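Local coordinates for PvdO (PDB 5HHA), which probably takes part in maturation of the pyoverdine chromophore in the periplasm, has the formylglycine-generating enzyme fold and binds a calcium ion, at residues R157-A161 against Y211-G215; E178-A182 against P258-R262. One frame throughout, in Å; residues are numbered along the deposited sequence.

Contact 1. Residues R157-A161 against Y211-G215; sequences REYGA and YDMHG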
loop_
_atom_site.group_PDB
_atom_site.type_symbol
_atom_site.label_atom_id
_atom_site.label_comp_id
_atom_site.label_asym_id
_atom_site.label_seq_id
_atom_site.Cartn_x
_atom_site.Cartn_y
_atom_site.Cartn_z
ATOM N N ARG A 157 -2.611 4.142 -5.850
ATOM C CA ARG A 157 -2.877 3.066 -4.915
ATOM C C ARG A 157 -4.343 2.609 -5.027
ATOM O O ARG A 157 -4.623 1.403 -5.113
ATOM C CB ARG A 157 -2.487 3.475 -3.496
ATOM C CG ARG A 157 -2.101 2.326 -2.567
ATOM C CD ARG A 157 -3.272 1.458 -2.121
ATOM N NE ARG A 157 -2.819 0.440 -1.175
ATOM C CZ ARG A 157 -3.610 -0.460 -0.608
ATOM N NH1 ARG A 157 -4.921 -0.378 -0.753
ATOM N NH2 ARG A 157 -3.083 -1.418 0.126
ATOM N N GLU A 158 -5.280 3.546 -5.041
ATOM C CA GLU A 158 -6.686 3.129 -5.173
ATOM C C GLU A 158 -6.934 2.473 -6.535
ATOM O O GLU A 158 -7.654 1.499 -6.631
ATOM C CB GLU A 158 -7.657 4.280 -4.941
ATOM C CG GLU A 158 -9.127 3.783 -4.885
ATOM C CD GLU A 158 -10.143 4.810 -4.417
ATOM O OE1 GLU A 158 -9.890 5.504 -3.420
ATOM O OE2 GLU A 158 -11.220 4.868 -5.066
ATOM N N TYR A 159 -6.312 3.003 -7.586
ATOM C CA TYR A 159 -6.441 2.431 -8.932
ATOM C C TYR A 159 -6.004 0.974 -8.920
ATOM O O TYR A 159 -6.652 0.089 -9.457
ATOM C CB TYR A 159 -5.573 3.225 -9.882
ATOM C CG TYR A 159 -5.571 2.823 -11.339
ATOM C CD1 TYR A 159 -6.739 2.881 -12.096
ATOM C CD2 TYR A 159 -4.380 2.509 -11.993
ATOM C CE1 TYR A 159 -6.722 2.605 -13.459
ATOM C CE2 TYR A 159 -4.361 2.210 -13.351
ATOM C CZ TYR A 159 -5.535 2.293 -14.069
ATOM O OH TYR A 159 -5.587 2.056 -15.437
ATOM N N GLY A 160 -4.856 0.733 -8.310
ATOM C CA GLY A 160 -4.258 -0.588 -8.245
ATOM C C GLY A 160 -5.013 -1.548 -7.359
ATOM O O GLY A 160 -5.044 -2.756 -7.621
ATOM N N ALA A 161 -5.639 -1.033 -6.303
ATOM C CA ALA A 161 -6.473 -1.840 -5.435
ATOM C C ALA A 161 -7.740 -2.270 -6.158
ATOM O O ALA A 161 -8.164 -3.416 -6.032
ATOM C CB ALA A 161 -6.834 -1.074 -4.163
ATOM N N TYR A 211 -1.437 -8.044 -5.299
ATOM C CA TYR A 211 -1.778 -8.802 -4.091
ATOM C C TYR A 211 -1.808 -7.897 -2.858
ATOM O O TYR A 211 -1.087 -6.893 -2.784
ATOM C CB TYR A 211 -0.719 -9.867 -3.815
ATOM C CG TYR A 211 -0.637 -10.961 -4.854
ATOM C CD1 TYR A 211 0.097 -10.794 -6.028
ATOM C CD2 TYR A 211 -1.251 -12.180 -4.625
ATOM C CE1 TYR A 211 0.182 -11.797 -6.959
ATOM C CE2 TYR A 211 -1.145 -13.213 -5.555
ATOM C CZ TYR A 211 -0.429 -12.992 -6.699
ATOM O OH TYR A 211 -0.335 -14.018 -7.649
ATOM N N ASP A 212 -2.631 -8.282 -1.895
ATOM C CA ASP A 212 -2.681 -7.680 -0.555
ATOM C C ASP A 212 -3.135 -6.224 -0.537
ATOM O O ASP A 212 -2.832 -5.514 0.423
ATOM C CB ASP A 212 -1.351 -7.853 0.193
ATOM C CG ASP A 212 -1.035 -9.302 0.499
ATOM O OD1 ASP A 212 -1.898 -10.005 1.082
ATOM O OD2 ASP A 212 0.081 -9.767 0.151
ATOM N N MET A 213 -3.882 -5.787 -1.542
ATOM C CA MET A 213 -4.369 -4.420 -1.522
ATOM C C MET A 213 -5.467 -4.201 -0.478
ATOM O O MET A 213 -5.829 -3.059 -0.200
ATOM C CB MET A 213 -4.857 -4.009 -2.905
ATOM C CG MET A 213 -3.728 -3.599 -3.848
ATOM S SD MET A 213 -3.126 -1.948 -3.426
ATOM C CE MET A 213 -2.100 -1.568 -4.817
ATOM N N HIS A 214 -6.011 -5.264 0.101
ATOM C CA HIS A 214 -7.137 -5.162 1.034
ATOM C C HIS A 214 -6.851 -5.671 2.416
ATOM O O HIS A 214 -7.758 -5.854 3.219
ATOM C CB HIS A 214 -8.388 -5.762 0.401
ATOM C CG HIS A 214 -8.662 -5.146 -0.932
ATOM N ND1 HIS A 214 -9.474 -4.051 -1.162
ATOM C CD2 HIS A 214 -8.097 -5.442 -2.110
ATOM C CE1 HIS A 214 -9.395 -3.715 -2.441
ATOM N NE2 HIS A 214 -8.577 -4.568 -3.037
ATOM N N GLY A 215 -5.575 -5.865 2.735
ATOM C CA GLY A 215 -5.210 -6.225 4.094
ATOM C C GLY A 215 -3.702 -6.262 4.283
ATOM O O GLY A 215 -2.922 -5.699 3.493
HETATM O O HOH W 1 -3.427 -2.981 2.597
#

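Contact 2. Residues E178-A182 against P258-R262; sequences EYSIA and PIFSR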
loop_
_atom_site.group_PDB
_atom_site.type_symbol
_atom_site.label_atom_id
_atom_site.label_comp_id
_atom_site.label_asym_id
_atom_site.label_seq_id
_atom_site.Cartn_x
_atom_site.Cartn_y
_atom_site.Cartn_z
ATOM N N GLU A 178 -21.801 -12.842 6.547
ATOM C CA GLU A 178 -22.328 -11.633 5.956
ATOM C C GLU A 178 -21.240 -10.759 5.317
ATOM O O GLU A 178 -21.434 -10.241 4.228
ATOM C CB GLU A 178 -23.113 -10.848 7.007
ATOM C CG GLU A 178 -23.830 -9.683 6.460
ATOM C CD GLU A 178 -24.714 -8.937 7.484
ATOM O OE1 GLU A 178 -24.710 -9.318 8.686
ATOM O OE2 GLU A 178 -25.400 -7.966 7.055
ATOM N N TYR A 179 -20.123 -10.553 6.012
ATOM C CA TYR A 179 -19.107 -9.586 5.568
ATOM C C TYR A 179 -17.744 -10.071 6.037
ATOM O O TYR A 179 -17.179 -9.581 6.990
ATOM C CB TYR A 179 -19.464 -8.175 6.100
ATOM C CG TYR A 179 -18.765 -6.971 5.497
ATOM C CD1 TYR A 179 -17.389 -6.767 5.613
ATOM C CD2 TYR A 179 -19.503 -6.015 4.842
ATOM C CE1 TYR A 179 -16.788 -5.654 5.062
ATOM C CE2 TYR A 179 -18.917 -4.899 4.311
ATOM C CZ TYR A 179 -17.551 -4.719 4.432
ATOM O OH TYR A 179 -16.945 -3.621 3.901
ATOM N N SER A 180 -17.262 -11.135 5.398
ATOM C CA SER A 180 -15.968 -11.729 5.691
ATOM C C SER A 180 -15.184 -11.767 4.406
ATOM O O SER A 180 -15.720 -12.107 3.342
ATOM C CB SER A 180 -16.160 -13.127 6.253
ATOM O OG SER A 180 -14.919 -13.753 6.504
ATOM N N ILE A 181 -13.911 -11.395 4.496
ATOM C CA ILE A 181 -13.033 -11.384 3.331
ATOM C C ILE A 181 -11.787 -12.228 3.605
ATOM O O ILE A 181 -10.743 -12.010 2.990
ATOM C CB ILE A 181 -12.656 -9.944 2.926
ATOM C CG1 ILE A 181 -11.886 -9.196 4.024
ATOM C CG2 ILE A 181 -13.904 -9.171 2.547
ATOM C CD1 ILE A 181 -11.421 -7.806 3.603
ATOM N N ALA A 182 -11.913 -13.160 4.538
ATOM C CA ALA A 182 -10.786 -13.992 4.961
ATOM C C ALA A 182 -10.207 -14.897 3.877
ATOM O O ALA A 182 -9.073 -15.371 4.039
ATOM C CB ALA A 182 -11.195 -14.814 6.134
ATOM N N PRO A 258 -12.448 -5.649 8.692
ATOM C CA PRO A 258 -12.497 -5.561 7.224
ATOM C C PRO A 258 -13.360 -4.420 6.685
ATOM O O PRO A 258 -13.244 -4.092 5.521
ATOM C CB PRO A 258 -13.054 -6.913 6.811
ATOM C CG PRO A 258 -13.834 -7.392 8.014
ATOM C CD PRO A 258 -13.066 -6.894 9.200
ATOM N N ILE A 259 -14.154 -3.769 7.527
ATOM C CA ILE A 259 -14.903 -2.604 7.093
ATOM C C ILE A 259 -13.949 -1.497 6.628
ATOM O O ILE A 259 -14.329 -0.643 5.829
ATOM C CB ILE A 259 -15.840 -2.106 8.253
ATOM C CG1 ILE A 259 -16.935 -1.173 7.761
ATOM C CG2 ILE A 259 -15.049 -1.515 9.367
ATOM C CD1 ILE A 259 -17.964 -1.818 6.882
ATOM N N PHE A 260 -12.693 -1.531 7.088
ATOM C CA PHE A 260 -11.697 -0.554 6.641
ATOM C C PHE A 260 -10.816 -1.070 5.509
ATOM O O PHE A 260 -9.913 -0.354 5.074
ATOM C CB PHE A 260 -10.850 -0.088 7.822
ATOM C CG PHE A 260 -11.654 0.492 8.941
ATOM C CD1 PHE A 260 -12.568 1.494 8.706
ATOM C CD2 PHE A 260 -11.505 0.047 10.238
ATOM C CE1 PHE A 260 -13.329 2.023 9.736
ATOM C CE2 PHE A 260 -12.253 0.580 11.264
ATOM C CZ PHE A 260 -13.163 1.580 11.013
ATOM N N SER A 261 -11.115 -2.257 4.978
ATOM C CA SER A 261 -10.365 -2.831 3.878
ATOM C C SER A 261 -10.893 -2.429 2.513
ATOM O O SER A 261 -10.273 -2.749 1.487
ATOM C CB SER A 261 -10.391 -4.355 3.966
ATOM O OG SER A 261 -9.553 -4.822 5.013
ATOM N N ARG A 262 -12.004 -1.701 2.489
ATOM C CA ARG A 262 -12.636 -1.298 1.239
ATOM C C ARG A 262 -11.650 -0.485 0.404
ATOM O O ARG A 262 -10.851 0.286 0.956
ATOM C CB ARG A 262 -13.849 -0.430 1.564
ATOM C CG ARG A 262 -14.897 -1.099 2.441
ATOM C CD ARG A 262 -15.981 -0.140 2.956
ATOM N NE ARG A 262 -15.364 0.931 3.716
ATOM C CZ ARG A 262 -15.136 2.164 3.292
ATOM N NH1 ARG A 262 -15.680 2.628 2.168
ATOM N NH2 ARG A 262 -14.448 2.982 4.046
#

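Contact 1. Residues R157-A161 against Y211-G215
The sulfur of Met213 sits over one face of the Arg157 guanidinium, with SD 3.2 Å from CZ and almost above the centre of the group. The other flat group, the His214 imidazole, is met at its edge: the carbonyl oxygen of Ala161 lies in the ring plane, 3.2 Å from NE2. This hydrogen bond, donated by NE2, is fairly straight (149°), but NE2 approaches Ala161 O from above the carbonyl plane, away from the lone pairs.

Arg157 and Met213 run past each other in opposite directions. Bent at its second torsion (chi2 -72°), the arginine leaves helix 154-162 and reaches the type I turn from Asp212 to Gly215, where NH1 donates to Met213 O over 2.9 Å. Here the donor lies in the carbonyl plane, on a lone pair, although the oxygen is tilted out of the guanidinium plane. A second, weak bond comes from NH2 to the same oxygen. A water, weakly bonded to NH2, probably links it to Gly215 O, and NH2 also forms a salt bridge with Glu219.

Met213, itself bent at chi2, lays CG 3.6 Å from Ala161 CA, and its methyl CE rests 3.9 Å from Gly160 C, against helix backbone that carries no side chain at this residue. Ile79 of strand 77-80 also touches Met213.

The methionine thus serves the arginine twice, through its sulfur over the face and its carbonyl at the amino groups. Such a grip on a buried cation, with Glu219 probably balancing its charge, should help fix the rotation of the guanidinium and ties the helix to the turn. With NE2 donating a hydrogen bond to Ala161 O, His214 joins the same two parts at a second point.

Contact 2. Residues E178-A182 against P258-R262
Tyr179 and Ile259 cross at about a right angle, and the tyrosine meets the 258-262 loop chiefly with the hydroxyl end of its ring. Ile259 CD1 comes obliquely to that end, 3.8 Å from CZ and a little closer to the oxygen. From the same segment, Arg262 also runs across the tyrosine, bringing its CG to 3.6 Å from Tyr179 OH. The carbonyl of Pro258 lies in the plane of the ring at its edge, with O 3.9 Å from CE1. Tyr179 CG stands opposite the backbone N (chi1 -165°), which carries the ring out towards these three residues, and Phe173 meets the ring as well.

Beside it, Ile181 crosses the proline ring obliquely. Its first torsion of 62° places CG1 between the backbone N and the carbonyl carbon, and from there the extended branch sends CD1 to within 3.7 Å of Pro258 CB and 3.6 Å of Ser261 CB. The serine hydroxyl turns to other partners, His214 and Asn252.

The 258-262 segment is braced from within. Ser261 N bonds to Pro258 O, and Arg262 NE donates to Ile259 O over 2.8 Å, nearly in line with the C=O bond and in the guanidinium plane. Salt bridges to Glu58 and Glu65 tie Arg262 to other parts of the chain.

What joins the two loops directly is therefore van der Waals packing, largely of aliphatic groups against the hydroxyl end and edge of one aromatic ring. Internal polar bonds instead brace the 258-262 segment against which Tyr179 and Ile181 pack, close to Thr187 of the calcium site, whose side chain Ser261 touches.

From the N terminus, the chain passes through helix 154-162, which supplies the first half of contact 1, and soon reaches residues 178-182, the first half of contact 2. It then continues through the calcium site, whose ligands lie between Asn186 and Tyr194, to 211-215, closing contact 1 across a span with almost no regular structure. After strands 218-221 and 247-251 it arrives at 258-262 and closes contact 2. The segments alternate, so the two closures cross. They also meet directly: Ser261 OG lies 2.7 Å from His214 O, probably a hydrogen bond. Together they link the helix, the calcium-bearing loop and the connection between strands 247-251 and 266-269.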